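Local coordinates for beta-hydroxyacid dehydrogenase, 3-hydroxyisobutyrate dehydrogenase (Saccharomonospora xinjiangensis XJ-54, PDB 6GRL), which reduces imines with S selectivity, is associated with reductive amination, and probably uses NADPH as the hydride donor, at residues K104-L109 with R127-L132; D21-L26 with F79-L84; R45-N50 with S65-P70. All coordinates share one frame; numbering follows the deposited sequence.

How the contacts relate
From the N terminus, strand 23-26 comes first, and its partner in contact 2, strand 79-82, follows after 52 intervening residues. Contact 3 is nested in that loop and ties strand 46-49 to the edge strand 65-66 across helix 57-62. Contact 1 follows in series, joining strands 105-108 and 130-137 around helix 114-126. All three lie in one Rossmann-type sheet. Contact 2 lies between the other two: it touches contact 3 through Val25 N and Thr47 O, and contact 1 through Val107 N and Val80 O. Contacts 1 and 3 do not touch, and their centres are about 17 Å apart.

Contact 1 (K104-L109 with R127-L132); sequences KVLVNL and RGAEYL
Leu106 N donates to Glu130 O at 2.8 Å in a nearly straight bond (176° at the hydrogen), and Leu106 O accepts Leu132 N at 2.9 Å. They join the parallel strands of a beta-alpha-beta unit of the Rossmann-type domain, whose crossover is helix 114-126. Glu130 N to Lys104 O and Asn108 N to Leu132 O extend the pairing at either end. In one of the two modelled conformers of Asn108, ND2 donates to Tyr131 OH at 3.1 Å, with the hydroxyl near the amide plane. Tyr131 CG is anti to the backbone N (chi1 -180°), which sends the ring toward Asn108. The hydroxyl also bonds to Asp133 and Asn120, and Asn108 OD1 accepts Thr110 N. A phenylalanine in place of Tyr131 would probably leave Asn108 ND2, Asp133 and Asn120 without their shared partner. Leu106 lies on the same face, with CG 4.0 Å from Ala129 CB and CB 4.2 Å from Tyr131 CD1, and it also packs on Trp123. Val105, Glu130 and Leu132 face helix 156-166. Val105 CG2 comes within 3.4 Å of Glu130 OE1. Where the two strands begin, a water donates to Lys104 O at 2.9 Å and, over a longer distance, to Gly128 O.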
# COMPACT_ATOMS: atom_id res chain seq x y z
N LYS A 104 -4.90 23.28 11.64
CA LYS A 104 -5.55 21.99 11.52
C LYS A 104 -4.55 20.91 11.11
O LYS A 104 -3.42 21.18 10.71
CB LYS A 104 -6.70 22.06 10.51
CG LYS A 104 -7.85 22.97 10.93
CD LYS A 104 -9.03 22.85 9.98
CE LYS A 104 -10.08 23.92 10.24
NZ LYS A 104 -10.81 23.70 11.52
N VAL A 105 -4.99 19.66 11.22
CA VAL A 105 -4.22 18.50 10.80
C VAL A 105 -5.06 17.76 9.76
O VAL A 105 -6.18 17.34 10.06
CB VAL A 105 -3.87 17.58 11.98
CG1 VAL A 105 -3.19 16.31 11.48
CG2 VAL A 105 -3.00 18.31 12.99
N LEU A 106 -4.53 17.64 8.55
CA LEU A 106 -5.22 16.96 7.46
C LEU A 106 -4.60 15.59 7.26
O LEU A 106 -3.40 15.47 7.00
CB LEU A 106 -5.14 17.78 6.17
CG LEU A 106 -5.50 19.26 6.24
CD1 LEU A 106 -5.46 19.88 4.84
CD2 LEU A 106 -6.85 19.47 6.89
N VAL A 107 -5.42 14.55 7.41
CA VAL A 107 -4.98 13.17 7.23
C VAL A 107 -5.68 12.62 6.00
O VAL A 107 -6.89 12.36 6.02
CB VAL A 107 -5.28 12.31 8.47
CG1 VAL A 107 -4.81 10.88 8.24
CG2 VAL A 107 -4.61 12.90 9.69
N ASN A 108 -4.93 12.44 4.92
CA ASN A 108 -5.47 11.98 3.65
C ASN A 108 -5.26 10.47 3.55
O ASN A 108 -4.12 9.99 3.49
CB ASN A 108 -4.81 12.70 2.48
CG ASN A 108 -5.43 12.34 1.14
OD1 ASN A 108 -6.50 11.73 1.08
ND2 ASN A 108 -4.75 12.70 0.06
N LEU A 109 -6.37 9.72 3.53
CA LEU A 109 -6.34 8.27 3.39
C LEU A 109 -6.80 7.83 2.01
O LEU A 109 -7.08 6.64 1.81
CB LEU A 109 -7.20 7.62 4.47
CG LEU A 109 -6.86 7.98 5.92
CD1 LEU A 109 -7.80 7.27 6.88
CD2 LEU A 109 -5.41 7.64 6.23
N ARG A 127 -1.45 26.76 3.61
CA ARG A 127 -2.62 27.17 4.36
C ARG A 127 -2.44 27.03 5.86
O ARG A 127 -3.39 27.25 6.62
CB ARG A 127 -3.84 26.38 3.88
CG ARG A 127 -4.31 26.82 2.51
CD ARG A 127 -5.04 25.73 1.74
NE ARG A 127 -5.46 26.24 0.43
CZ ARG A 127 -4.65 26.38 -0.61
NH1 ARG A 127 -3.37 26.05 -0.52
NH2 ARG A 127 -5.13 26.87 -1.75
N GLY A 128 -1.24 26.67 6.31
CA GLY A 128 -0.97 26.58 7.73
C GLY A 128 -1.43 25.31 8.40
O GLY A 128 -1.55 25.27 9.63
N ALA A 129 -1.68 24.26 7.63
CA ALA A 129 -2.13 22.98 8.16
C ALA A 129 -1.01 21.95 8.06
O ALA A 129 -0.20 21.98 7.13
CB ALA A 129 -3.37 22.47 7.42
N GLU A 130 -0.97 21.05 9.04
CA GLU A 130 -0.10 19.89 8.96
C GLU A 130 -0.77 18.81 8.11
O GLU A 130 -1.99 18.77 7.96
CB GLU A 130 0.20 19.35 10.36
CG GLU A 130 1.20 20.19 11.14
CD GLU A 130 1.28 19.80 12.60
OE1 GLU A 130 0.33 19.16 13.10
OE2 GLU A 130 2.29 20.13 13.25
N TYR A 131 0.05 17.94 7.53
CA TYR A 131 -0.45 16.97 6.57
C TYR A 131 0.18 15.60 6.82
O TYR A 131 1.40 15.49 6.97
CB TYR A 131 -0.16 17.41 5.13
CG TYR A 131 -0.66 16.44 4.08
CD1 TYR A 131 -2.00 16.43 3.71
CD2 TYR A 131 0.20 15.54 3.48
CE1 TYR A 131 -2.47 15.54 2.75
CE2 TYR A 131 -0.26 14.65 2.52
CZ TYR A 131 -1.59 14.66 2.17
OH TYR A 131 -2.05 13.78 1.21
N LEU A 132 -0.67 14.58 6.86
CA LEU A 132 -0.23 13.19 6.89
C LEU A 132 -0.91 12.45 5.75
O LEU A 132 -2.12 12.60 5.55
CB LEU A 132 -0.55 12.52 8.23
CG LEU A 132 0.26 12.96 9.45
CD1 LEU A 132 -0.36 12.39 10.72
CD2 LEU A 132 1.71 12.52 9.31
O HOH W 1 -1.37 22.86 11.81
O HOH W 2 -1.31 21.32 13.39

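Contact 2 (D21-L26 with F79-L84); sequences DPVTVL and FVVVCL
Thr24 lies opposite Val80 and Val25 opposite Val81 in a parallel pairing whose axes come within 4.7 Å and cross at -21°. Four backbone bonds hold it. Thr24 N donates to Phe79 O, Val81 N to Thr24 O at 2.7 Å, Leu26 N to Val81 O and Cys83 N to Leu26 O. This is the first strand of the Rossmann-type domain beside the fourth, inside the sheet, between strands 46-49 and 105-108.

The side chains divide between two faces. On one, Val23 and Phe79 lie side by side and point the same way. In one of two modelled conformers, Val23 CG1 sits at the ring edge, in its plane, 3.9 Å from Phe79 CD2. Val23 and Val81 both reach Phe39 of helix 30-41. On the other face, Leu26 CG is anti to its carbonyl carbon (chi1 -58°). This carries CD1 to 4.1 Å from Val80 CG1 and 4.4 Å from Val82 CG2. Val80 packs on Leu106. Thr24 shares this face, and its hydroxyl bonds to Ser77 OG and Ala73 O. Past the strand, Leu84 CG rests 3.8 Å from Leu26 O, and Leu84 also touches helix 87-95.

Strand 23-26 leads into Gly27, the first glycine of a pattern that runs through Gly29 to Gly32 in helix 30-41, consistent with a dinucleotide-binding turn. Among the side chains the contact is apolar and buried. The facing amides and carbonyls pair with each other, and the outward-facing ones of Val23, Val25 and Val80 pair with the strands beyond. The pairing thus rests on mainchain bonds and hydrocarbon packing, without charge pairs.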
# COMPACT_ATOMS: atom_id res chain seq x y z
N ASP A 21 -10.77 13.70 20.81
CA ASP A 21 -10.74 14.92 20.02
C ASP A 21 -11.83 14.90 18.95
O ASP A 21 -12.14 13.84 18.39
CB ASP A 21 -9.37 15.09 19.35
CG ASP A 21 -8.24 15.14 20.35
OD1 ASP A 21 -7.28 14.35 20.20
OD2 ASP A 21 -8.31 15.96 21.29
N PRO A 22 -12.44 16.05 18.65
CA PRO A 22 -13.37 16.11 17.51
C PRO A 22 -12.67 15.74 16.21
O PRO A 22 -11.49 16.05 16.02
CB PRO A 22 -13.84 17.57 17.50
CG PRO A 22 -13.61 18.04 18.91
CD PRO A 22 -12.38 17.33 19.37
N VAL A 23 -13.40 15.06 15.33
CA VAL A 23 -12.86 14.58 14.06
C VAL A 23 -13.86 14.89 12.96
O VAL A 23 -15.07 14.74 13.15
CB VAL A 23 -12.55 13.07 14.11
CG1 VAL A 23 -12.07 12.56 12.76
CG2 VAL A 23 -11.51 12.76 15.19
N THR A 24 -13.36 15.32 11.81
CA THR A 24 -14.16 15.50 10.61
C THR A 24 -13.74 14.45 9.58
O THR A 24 -12.54 14.25 9.36
CB THR A 24 -13.99 16.90 10.03
OG1 THR A 24 -14.63 17.85 10.89
CG2 THR A 24 -14.61 17.00 8.64
N VAL A 25 -14.72 13.79 8.97
CA VAL A 25 -14.48 12.81 7.91
C VAL A 25 -15.13 13.33 6.64
O VAL A 25 -16.35 13.54 6.60
CB VAL A 25 -15.01 11.42 8.27
CG1 VAL A 25 -14.76 10.45 7.12
CG2 VAL A 25 -14.36 10.91 9.54
N LEU A 26 -14.32 13.54 5.60
CA LEU A 26 -14.81 13.93 4.29
C LEU A 26 -14.82 12.70 3.39
O LEU A 26 -13.76 12.16 3.05
CB LEU A 26 -13.93 15.03 3.68
CG LEU A 26 -13.78 16.32 4.48
CD1 LEU A 26 -12.86 17.28 3.74
CD2 LEU A 26 -15.14 16.96 4.72
N PHE A 79 -9.01 18.12 13.50
CA PHE A 79 -8.52 16.90 12.88
C PHE A 79 -9.45 16.54 11.73
O PHE A 79 -10.63 16.22 11.95
CB PHE A 79 -8.46 15.78 13.92
CG PHE A 79 -7.65 14.59 13.51
CD1 PHE A 79 -6.27 14.63 13.53
CD2 PHE A 79 -8.28 13.41 13.15
CE1 PHE A 79 -5.52 13.52 13.16
CE2 PHE A 79 -7.54 12.30 12.78
CZ PHE A 79 -6.16 12.36 12.79
N VAL A 80 -8.94 16.58 10.50
CA VAL A 80 -9.74 16.36 9.30
C VAL A 80 -9.18 15.15 8.56
O VAL A 80 -8.01 15.15 8.16
CB VAL A 80 -9.75 17.59 8.38
CG1 VAL A 80 -10.57 17.31 7.13
CG2 VAL A 80 -10.29 18.80 9.12
N VAL A 81 -10.02 14.13 8.37
CA VAL A 81 -9.64 12.91 7.67
C VAL A 81 -10.34 12.90 6.32
O VAL A 81 -11.56 13.07 6.24
CB VAL A 81 -10.01 11.66 8.49
CG1 VAL A 81 -9.60 10.40 7.75
CG2 VAL A 81 -9.37 11.72 9.86
N VAL A 82 -9.57 12.69 5.25
CA VAL A 82 -10.07 12.71 3.88
C VAL A 82 -10.04 11.28 3.34
O VAL A 82 -8.96 10.68 3.22
CB VAL A 82 -9.25 13.65 2.99
CG1 VAL A 82 -9.90 13.78 1.62
CG2 VAL A 82 -9.10 15.01 3.66
N CYS A 83 -11.21 10.74 3.01
CA CYS A 83 -11.33 9.39 2.46
C CYS A 83 -12.33 9.45 1.30
O CYS A 83 -13.51 9.15 1.45
CB CYS A 83 -11.75 8.38 3.52
SG CYS A 83 -11.50 6.66 3.05
N LEU A 84 -11.83 9.82 0.12
CA LEU A 84 -12.65 9.96 -1.06
C LEU A 84 -12.29 8.88 -2.08
O LEU A 84 -11.54 7.94 -1.79
CB LEU A 84 -12.49 11.38 -1.63
CG LEU A 84 -13.01 12.47 -0.69
CD1 LEU A 84 -12.40 13.82 -1.05
CD2 LEU A 84 -14.53 12.54 -0.73
O HOH W 3 -10.11 18.11 16.74

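Contact 3 (R45-N50 with S65-P70); sequences RTTVWN and SAAATP
Trp49 CG is anti to its backbone N (chi1 175°), and a second torsion of 91° turns the indole so that Pro70 lies over one face. Pro70 CG is 3.8 Å from the centroid of the six-membered ring and 17° off its normal, a CH-pi contact. Pro70 CD lies over the same face, 3.5 Å from Trp49 NE1. The carbonyls of Ala67 and Ala68 come to the ring edge. Trp49 NE1 makes a weak bond to Ala68 O at 3.3 Å. A water bridges the same two groups: it accepts from Trp49 NE1 at 2.9 Å and donates to Ala68 O.

Before Trp49 in the strand, the backbones pair in parallel. Ser65 N donates to Thr46 O at 2.8 Å, Val48 N to Ser65 O, and Ala67 N to Val48 O in a more bent bond. The chains then separate, and a second water bridges Asn50 N and Ala67 O. A third joins Thr46 O to Ser65 OG at the other end. Thr47 CG2 lies 4.0 Å from Ala67 CB on one face. On the other, Val48 CG2 comes to 3.5 Å from Ser65 O.

Thr69 is the N-cap of helix 70-74, its hydroxyl bonded to Glu72 N, and Pro70, the first helix residue, is the one that lies over the indole. The contact belongs to a beta-alpha-beta unit with helix 57-62 as its crossover. Strand 65-66 is the edge of the sheet in this chain, while strand 46-49 pairs on its other side with strand 23-26. Thr46 and Val48 pack on helix 30-41. Trp49 touches Ala73 of helix 70-74, and both Trp49 and Pro70 meet Val93 of helix 87-95.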
# COMPACT_ATOMS: atom_id res chain seq x y z
N ARG A 45 -16.44 13.31 18.85
CA ARG A 45 -17.45 14.16 18.24
C ARG A 45 -17.15 14.22 16.75
O ARG A 45 -16.29 14.99 16.30
CB ARG A 45 -17.45 15.55 18.86
CG ARG A 45 -18.44 16.51 18.22
CD ARG A 45 -18.52 17.83 18.98
NE ARG A 45 -17.33 18.65 18.78
CZ ARG A 45 -17.14 19.45 17.73
NH1 ARG A 45 -18.07 19.54 16.79
NH2 ARG A 45 -16.02 20.16 17.63
N THR A 46 -17.84 13.39 15.97
CA THR A 46 -17.52 13.18 14.57
C THR A 46 -18.48 13.93 13.66
O THR A 46 -19.70 13.79 13.79
CB THR A 46 -17.56 11.68 14.25
OG1 THR A 46 -16.72 10.98 15.17
CG2 THR A 46 -17.07 11.42 12.83
N THR A 47 -17.93 14.73 12.76
CA THR A 47 -18.69 15.46 11.75
C THR A 47 -18.37 14.88 10.38
O THR A 47 -17.20 14.73 10.03
CB THR A 47 -18.36 16.95 11.79
OG1 THR A 47 -18.64 17.46 13.10
CG2 THR A 47 -19.20 17.71 10.77
N VAL A 48 -19.41 14.54 9.62
CA VAL A 48 -19.23 13.85 8.35
C VAL A 48 -19.81 14.70 7.23
O VAL A 48 -20.72 15.50 7.42
CB VAL A 48 -19.87 12.45 8.36
CG1 VAL A 48 -19.23 11.57 9.43
CG2 VAL A 48 -21.38 12.54 8.58
N TRP A 49 -19.25 14.50 6.03
CA TRP A 49 -19.74 15.12 4.81
C TRP A 49 -19.55 14.14 3.66
O TRP A 49 -18.58 13.37 3.63
CB TRP A 49 -19.01 16.43 4.49
CG TRP A 49 -19.41 17.02 3.17
CD1 TRP A 49 -20.41 17.92 2.94
CD2 TRP A 49 -18.83 16.74 1.89
NE1 TRP A 49 -20.49 18.22 1.60
CE2 TRP A 49 -19.52 17.51 0.94
CE3 TRP A 49 -17.78 15.91 1.46
CZ2 TRP A 49 -19.21 17.47 -0.42
CZ3 TRP A 49 -17.48 15.88 0.11
CH2 TRP A 49 -18.19 16.66 -0.81
N ASN A 50 -20.49 14.16 2.72
CA ASN A 50 -20.41 13.36 1.51
C ASN A 50 -21.05 14.13 0.37
O ASN A 50 -22.02 14.87 0.57
CB ASN A 50 -21.12 12.00 1.68
CG ASN A 50 -20.69 10.99 0.64
OD1 ASN A 50 -19.50 10.77 0.41
ND2 ASN A 50 -21.67 10.40 -0.04
N SER A 65 -22.50 13.84 13.45
CA SER A 65 -23.20 15.02 12.97
C SER A 65 -22.86 15.24 11.51
O SER A 65 -21.72 15.01 11.09
CB SER A 65 -22.83 16.26 13.79
OG SER A 65 -23.28 16.14 15.13
N ALA A 66 -23.84 15.67 10.73
CA ALA A 66 -23.64 15.90 9.31
C ALA A 66 -23.36 17.37 9.04
O ALA A 66 -23.72 18.26 9.82
CB ALA A 66 -24.85 15.43 8.50
N ALA A 67 -22.70 17.63 7.91
CA ALA A 67 -22.42 18.97 7.44
C ALA A 67 -22.86 19.09 5.99
O ALA A 67 -22.74 18.14 5.22
CB ALA A 67 -20.93 19.31 7.57
N ALA A 68 -23.37 20.27 5.63
CA ALA A 68 -23.90 20.46 4.28
C ALA A 68 -22.80 20.70 3.25
O ALA A 68 -22.96 20.32 2.09
CB ALA A 68 -24.90 21.61 4.27
N THR A 69 -21.71 21.34 3.65
CA THR A 69 -20.61 21.69 2.77
C THR A 69 -19.30 21.24 3.39
O THR A 69 -19.21 21.06 4.61
CB THR A 69 -20.56 23.20 2.51
OG1 THR A 69 -20.28 23.89 3.74
CG2 THR A 69 -21.88 23.71 1.94
N PRO A 70 -18.27 21.03 2.57
CA PRO A 70 -16.94 20.76 3.14
C PRO A 70 -16.45 21.87 4.05
O PRO A 70 -15.74 21.59 5.03
CB PRO A 70 -16.04 20.61 1.90
CG PRO A 70 -16.98 20.18 0.82
CD PRO A 70 -18.28 20.89 1.10
O HOH W 4 -20.95 15.22 16.25
O HOH W 5 -21.67 19.74 -0.59
O HOH W 6 -23.06 15.82 3.38